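Local structure of 33 kDa chaperonin (1VQ0) at residues H22-E36 with D175-D189. The protein probably acts as a redox-regulated molecular chaperone, protecting thermally unfolding and oxidatively damaged proteins from irreversible aggregation. Sequence-based numbering, arbitrary orientation.
With EDO (1,2-ethanediol), chain F.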
loop_
_atom_site.group_PDB
_atom_site.type_symbol
_atom_site.label_atom_id
_atom_site.label_comp_id
_atom_site.label_asym_id
_atom_site.label_seq_id
_atom_site.Cartn_x
_atom_site.Cartn_y
_atom_site.Cartn_z
ATOM N N HIS A 22 -19.066 -9.554 -21.521
ATOM C CA HIS A 22 -18.595 -8.709 -20.422
ATOM C C HIS A 22 -17.448 -9.277 -19.600
ATOM O O HIS A 22 -17.200 -8.802 -18.490
ATOM C CB HIS A 22 -19.758 -8.331 -19.482
ATOM C CG HIS A 22 -20.805 -7.510 -20.147
ATOM N ND1 HIS A 22 -21.941 -8.067 -20.702
ATOM C CD2 HIS A 22 -20.882 -6.181 -20.380
ATOM C CE1 HIS A 22 -22.670 -7.116 -21.246
ATOM N NE2 HIS A 22 -22.050 -5.963 -21.068
ATOM N N LYS A 23 -16.745 -10.280 -20.122
ATOM C CA LYS A 23 -15.581 -10.864 -19.410
ATOM C C LYS A 23 -14.297 -10.080 -19.615
ATOM O O LYS A 23 -13.350 -10.239 -18.852
ATOM C CB LYS A 23 -15.403 -12.326 -19.821
ATOM C CG LYS A 23 -16.616 -13.145 -19.443
ATOM C CD LYS A 23 -16.333 -14.626 -19.289
ATOM C CE LYS A 23 -17.614 -15.399 -19.138
ATOM N NZ LYS A 23 -17.304 -16.801 -19.583
ATOM N N VAL A 24 -14.263 -9.248 -20.665
ATOM C CA VAL A 24 -13.125 -8.365 -20.952
ATOM C C VAL A 24 -13.653 -6.943 -21.104
ATOM O O VAL A 24 -14.714 -6.723 -21.660
ATOM C CB VAL A 24 -12.386 -8.744 -22.275
ATOM C CG1 VAL A 24 -11.076 -7.885 -22.500
ATOM C CG2 VAL A 24 -12.073 -10.244 -22.349
ATOM N N ARG A 25 -12.891 -6.001 -20.594
ATOM C CA ARG A 25 -13.146 -4.573 -20.736
ATOM C C ARG A 25 -11.963 -3.922 -21.457
ATOM O O ARG A 25 -10.841 -4.398 -21.385
ATOM C CB ARG A 25 -13.445 -3.902 -19.366
ATOM C CG ARG A 25 -12.265 -3.721 -18.429
ATOM C CD ARG A 25 -12.677 -3.271 -17.018
ATOM N NE ARG A 25 -11.526 -3.017 -16.160
ATOM C CZ ARG A 25 -11.583 -2.765 -14.852
ATOM N NH1 ARG A 25 -12.716 -2.818 -14.168
ATOM N NH2 ARG A 25 -10.490 -2.454 -14.212
ATOM N N PHE A 26 -12.254 -2.868 -22.217
ATOM C CA PHE A 26 -11.214 -2.150 -22.935
ATOM C C PHE A 26 -11.468 -0.648 -22.859
ATOM O O PHE A 26 -12.631 -0.207 -22.726
ATOM C CB PHE A 26 -11.135 -2.578 -24.418
ATOM C CG PHE A 26 -12.364 -2.249 -25.212
ATOM C CD1 PHE A 26 -12.562 -0.963 -25.704
ATOM C CD2 PHE A 26 -13.334 -3.214 -25.434
ATOM C CE1 PHE A 26 -13.717 -0.646 -26.377
ATOM C CE2 PHE A 26 -14.492 -2.908 -26.101
ATOM C CZ PHE A 26 -14.676 -1.605 -26.570
ATOM N N SER A 27 -10.382 0.087 -23.104
ATOM C CA SER A 27 -10.204 1.529 -22.964
ATOM C C SER A 27 -9.208 1.866 -24.059
ATOM O O SER A 27 -8.200 1.163 -24.180
ATOM C CB SER A 27 -9.454 1.795 -21.623
ATOM O OG SER A 27 -9.858 2.989 -21.103
ATOM N N ILE A 28 -9.435 2.930 -24.820
ATOM C CA ILE A 28 -8.422 3.450 -25.764
ATOM C C ILE A 28 -8.562 4.977 -25.832
ATOM O O ILE A 28 -9.666 5.532 -25.838
ATOM C CB ILE A 28 -8.554 2.801 -27.177
ATOM C CG1 ILE A 28 -7.439 3.245 -28.116
ATOM C CG2 ILE A 28 -9.911 3.169 -27.826
ATOM C CD1 ILE A 28 -7.220 2.303 -29.325
ATOM N N VAL A 29 -7.441 5.654 -25.826
ATOM C CA VAL A 29 -7.443 7.112 -25.550
ATOM C C VAL A 29 -6.486 7.793 -26.517
ATOM O O VAL A 29 -5.429 7.259 -26.836
ATOM C CB VAL A 29 -7.147 7.454 -24.056
ATOM C CG1 VAL A 29 -5.666 7.255 -23.676
ATOM C CG2 VAL A 29 -7.605 8.873 -23.718
ATOM N N ARG A 30 -6.928 8.918 -27.046
ATOM C CA ARG A 30 -6.067 9.837 -27.766
ATOM C C ARG A 30 -6.116 11.159 -27.010
ATOM O O ARG A 30 -7.176 11.800 -26.910
ATOM C CB ARG A 30 -6.586 10.071 -29.179
ATOM C CG ARG A 30 -6.430 8.878 -30.110
ATOM C CD ARG A 30 -5.194 8.918 -30.956
ATOM N NE ARG A 30 -5.488 9.354 -32.318
ATOM C CZ ARG A 30 -4.651 9.982 -33.139
ATOM N NH1 ARG A 30 -3.417 10.311 -32.763
ATOM N NH2 ARG A 30 -5.094 10.340 -34.350
ATOM N N MET A 31 -4.977 11.581 -26.524
ATOM C CA MET A 31 -4.957 12.722 -25.658
ATOM C C MET A 31 -3.701 13.609 -25.734
ATOM O O MET A 31 -3.234 14.114 -24.704
ATOM C CB MET A 31 -5.232 12.250 -24.218
ATOM C CG MET A 31 -4.254 11.162 -23.653
ATOM S SD MET A 31 -4.736 10.623 -22.011
ATOM C CE MET A 31 -3.937 11.855 -21.115
ATOM N N ARG A 32 -3.213 13.835 -26.946
ATOM C CA ARG A 32 -2.106 14.751 -27.148
ATOM C C ARG A 32 -2.330 16.135 -26.548
ATOM O O ARG A 32 -1.387 16.708 -25.959
ATOM C CB ARG A 32 -1.651 14.821 -28.601
ATOM C CG ARG A 32 -2.454 15.571 -29.516
ATOM C CD ARG A 32 -1.702 15.877 -30.783
ATOM N NE ARG A 32 -2.499 16.671 -31.706
ATOM C CZ ARG A 32 -2.189 16.882 -32.977
ATOM N NH1 ARG A 32 -1.082 16.376 -33.523
ATOM N NH2 ARG A 32 -2.992 17.607 -33.721
ATOM N N GLU A 33 -3.550 16.647 -26.641
ATOM C CA GLU A 33 -3.861 17.965 -26.091
ATOM C C GLU A 33 -3.654 18.039 -24.578
ATOM O O GLU A 33 -3.143 19.014 -24.056
ATOM C CB GLU A 33 -5.323 18.325 -26.403
ATOM C CG GLU A 33 -5.495 18.913 -27.790
ATOM C CD GLU A 33 -6.860 19.575 -28.009
ATOM O OE1 GLU A 33 -7.386 20.240 -27.074
ATOM O OE2 GLU A 33 -7.392 19.446 -29.144
ATOM N N VAL A 34 -4.024 16.966 -23.891
ATOM C CA VAL A 34 -3.890 16.871 -22.468
ATOM C C VAL A 34 -2.397 16.843 -22.059
ATOM O O VAL A 34 -1.973 17.574 -21.170
ATOM C CB VAL A 34 -4.590 15.602 -21.969
ATOM C CG1 VAL A 34 -4.414 15.479 -20.494
ATOM C CG2 VAL A 34 -6.034 15.656 -22.268
ATOM N N VAL A 35 -1.623 15.997 -22.743
ATOM C CA VAL A 35 -0.210 15.864 -22.470
ATOM C C VAL A 35 0.529 17.152 -22.914
ATOM O O VAL A 35 1.490 17.595 -22.256
ATOM C CB VAL A 35 0.356 14.540 -23.072
ATOM C CG1 VAL A 35 1.799 14.416 -22.840
ATOM C CG2 VAL A 35 -0.323 13.367 -22.446
ATOM N N GLU A 36 0.069 17.765 -24.007
ATOM C CA GLU A 36 0.650 19.072 -24.388
ATOM C C GLU A 36 0.471 20.136 -23.291
ATOM O O GLU A 36 1.378 20.892 -23.017
ATOM C CB GLU A 36 0.108 19.592 -25.728
ATOM C CG GLU A 36 0.721 20.939 -26.163
ATOM C CD GLU A 36 2.225 20.916 -26.483
ATOM O OE1 GLU A 36 2.807 19.819 -26.512
ATOM O OE2 GLU A 36 2.834 21.994 -26.720
ATOM N N ASP A 175 7.821 21.321 -31.979
ATOM C CA ASP A 175 6.480 21.928 -32.056
ATOM C C ASP A 175 5.535 21.358 -30.985
ATOM O O ASP A 175 4.367 21.736 -30.931
ATOM C CB ASP A 175 5.851 21.665 -33.436
ATOM C CG ASP A 175 6.707 22.189 -34.589
ATOM O OD1 ASP A 175 7.376 23.237 -34.411
ATOM O OD2 ASP A 175 6.771 21.601 -35.702
ATOM N N GLY A 176 6.018 20.404 -30.196
ATOM C CA GLY A 176 5.271 19.897 -29.043
ATOM C C GLY A 176 4.808 18.467 -29.247
ATOM O O GLY A 176 5.334 17.732 -30.113
ATOM N N VAL A 177 3.816 18.095 -28.434
ATOM C CA VAL A 177 3.312 16.753 -28.416
ATOM C C VAL A 177 2.511 16.461 -29.675
ATOM O O VAL A 177 1.547 17.169 -29.987
ATOM C CB VAL A 177 2.468 16.447 -27.198
ATOM C CG1 VAL A 177 2.116 14.922 -27.220
ATOM C CG2 VAL A 177 3.230 16.743 -25.940
ATOM N N LYS A 178 2.906 15.387 -30.345
ATOM C CA LYS A 178 2.282 14.924 -31.581
ATOM C C LYS A 178 1.332 13.730 -31.406
ATOM O O LYS A 178 0.299 13.626 -32.067
ATOM C CB LYS A 178 3.369 14.610 -32.593
ATOM C CG LYS A 178 4.276 15.825 -32.916
ATOM C CD LYS A 178 3.450 17.071 -33.358
ATOM C CE LYS A 178 4.333 18.279 -33.640
ATOM N NZ LYS A 178 5.149 18.082 -34.898
ATOM N N ILE A 179 1.677 12.838 -30.518
ATOM C CA ILE A 179 0.822 11.703 -30.169
ATOM C C ILE A 179 1.034 11.472 -28.681
ATOM O O ILE A 179 2.145 11.496 -28.233
ATOM C CB ILE A 179 1.298 10.455 -30.947
ATOM C CG1 ILE A 179 1.048 10.654 -32.444
ATOM C CG2 ILE A 179 0.697 9.189 -30.349
ATOM C CD1 ILE A 179 1.326 9.441 -33.288
ATOM N N ALA A 180 -0.053 11.255 -27.960
ATOM C CA ALA A 180 -0.070 10.864 -26.579
ATOM C C ALA A 180 -1.346 10.008 -26.399
ATOM O O ALA A 180 -2.455 10.525 -26.185
ATOM C CB ALA A 180 -0.118 12.074 -25.708
ATOM N N GLY A 181 -1.186 8.700 -26.560
ATOM C CA GLY A 181 -2.309 7.796 -26.538
ATOM C C GLY A 181 -1.962 6.407 -26.087
ATOM O O GLY A 181 -0.811 6.079 -25.815
ATOM N N GLY A 182 -2.996 5.591 -25.941
ATOM C CA GLY A 182 -2.750 4.197 -25.644
ATOM C C GLY A 182 -4.002 3.404 -25.430
ATOM O O GLY A 182 -5.120 3.904 -25.593
ATOM N N PHE A 183 -3.822 2.145 -25.082
ATOM C CA PHE A 183 -4.999 1.338 -24.741
ATOM C C PHE A 183 -4.721 0.441 -23.570
ATOM O O PHE A 183 -3.550 0.210 -23.214
ATOM C CB PHE A 183 -5.469 0.513 -25.941
ATOM C CG PHE A 183 -4.433 -0.424 -26.482
ATOM C CD1 PHE A 183 -4.177 -1.642 -25.862
ATOM C CD2 PHE A 183 -3.743 -0.097 -27.661
ATOM C CE1 PHE A 183 -3.207 -2.506 -26.393
ATOM C CE2 PHE A 183 -2.773 -0.903 -28.167
ATOM C CZ PHE A 183 -2.508 -2.141 -27.550
ATOM N N ALA A 184 -5.813 -0.057 -22.997
ATOM C CA ALA A 184 -5.834 -1.038 -21.907
ATOM C C ALA A 184 -6.850 -2.123 -22.231
ATOM O O ALA A 184 -7.993 -1.833 -22.605
ATOM C CB ALA A 184 -6.153 -0.370 -20.531
ATOM N N VAL A 185 -6.418 -3.383 -22.116
ATOM C CA VAL A 185 -7.327 -4.547 -22.203
ATOM C C VAL A 185 -7.151 -5.369 -20.910
ATOM O O VAL A 185 -6.015 -5.674 -20.530
ATOM C CB VAL A 185 -7.083 -5.405 -23.494
ATOM C CG1 VAL A 185 -8.093 -6.534 -23.639
ATOM C CG2 VAL A 185 -7.183 -4.546 -24.753
ATOM N N GLN A 186 -8.285 -5.684 -20.256
ATOM C CA GLN A 186 -8.344 -6.296 -18.925
ATOM C C GLN A 186 -9.373 -7.383 -18.828
ATOM O O GLN A 186 -10.522 -7.250 -19.292
ATOM C CB GLN A 186 -8.632 -5.223 -17.870
ATOM C CG GLN A 186 -7.581 -4.097 -17.869
ATOM C CD GLN A 186 -7.602 -3.125 -16.654
ATOM O OE1 GLN A 186 -8.506 -2.313 -16.516
ATOM N NE2 GLN A 186 -6.542 -3.178 -15.821
ATOM N N ILE A 187 -8.955 -8.485 -18.227
ATOM C CA ILE A 187 -9.829 -9.626 -18.042
ATOM C C ILE A 187 -10.476 -9.522 -16.683
ATOM O O ILE A 187 -9.836 -9.739 -15.658
ATOM C CB ILE A 187 -9.086 -10.947 -18.224
ATOM C CG1 ILE A 187 -8.619 -11.050 -19.684
ATOM C CG2 ILE A 187 -10.007 -12.065 -17.912
ATOM C CD1 ILE A 187 -7.646 -12.236 -20.018
ATOM N N ILE A 188 -11.746 -9.148 -16.677
ATOM C CA ILE A 188 -12.436 -8.938 -15.414
ATOM C C ILE A 188 -13.182 -10.199 -14.978
ATOM O O ILE A 188 -13.678 -10.251 -13.869
ATOM C CB ILE A 188 -13.373 -7.697 -15.453
ATOM C CG1 ILE A 188 -14.303 -7.772 -16.678
ATOM C CG2 ILE A 188 -12.510 -6.408 -15.397
ATOM C CD1 ILE A 188 -15.536 -6.829 -16.614
ATOM N N ASP A 189 -13.224 -11.207 -15.845
ATOM C CA ASP A 189 -13.827 -12.506 -15.504
ATOM C C ASP A 189 -12.943 -13.623 -16.071
ATOM O O ASP A 189 -13.060 -14.062 -17.243
ATOM C CB ASP A 189 -15.242 -12.574 -16.065
ATOM C CG ASP A 189 -15.964 -13.857 -15.719
ATOM O OD1 ASP A 189 -15.395 -14.868 -15.226
ATOM O OD2 ASP A 189 -17.176 -13.911 -15.903
HETATM C C1 EDO F . -9.067 0.974 -10.747
HETATM O O1 EDO F . -7.992 0.388 -10.042
HETATM C C2 EDO F . -10.330 0.134 -10.933
HETATM O O2 EDO F . -10.122 -1.162 -11.535
#
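The guanidinium of Arg-25 has the methyl CG2 of Ile-188 over one face, and at its edge, in plane, the amide oxygen of Gln-186 and O2 of an ethanediol. NE and NH2 both donate to Gln-186 OE1, NH2 at 3.0 Å, coming from the same face of the amide plane and well above it; the guanidinium and amide planes stand 47° apart. Gln-186 suits the place because its oxygen takes both N-H groups while its NE2 is hydrogen-bonded to Ser-164 OG. An extended chain beyond CG carries the Arg-25 group to this grip, and Trp-65 adds a cation-pi contact. A leucine here would probably leave Gln-186 OE1 without its two donors and Ile-188 CG2 without the flat surface beneath it.

The backbones form an antiparallel ladder inside the large mixed sheet of the Hsp33 fold; the N-to-C directions of strands 24-30 and 179-187 lie 177° apart. Beta-branched Val-24 and Val-185 press CG1 to CG1 at 3.5 Å, tighter than usual, on the face that Phe-26, Ile-28 and Phe-183 share and helix 219-227 packs against. Gly-181 suits its site, since a CB would clash with Val-29 O. Past the ladder, small Ala-180 admits Val-35 CG2 to 3.5 Å from its CB. Bent at chi2, Glu-36 brings OE1 to Val-177 N at 2.8 Å, nearly straight at hydrogen (171°), while its OE2 pairs with Arg-39.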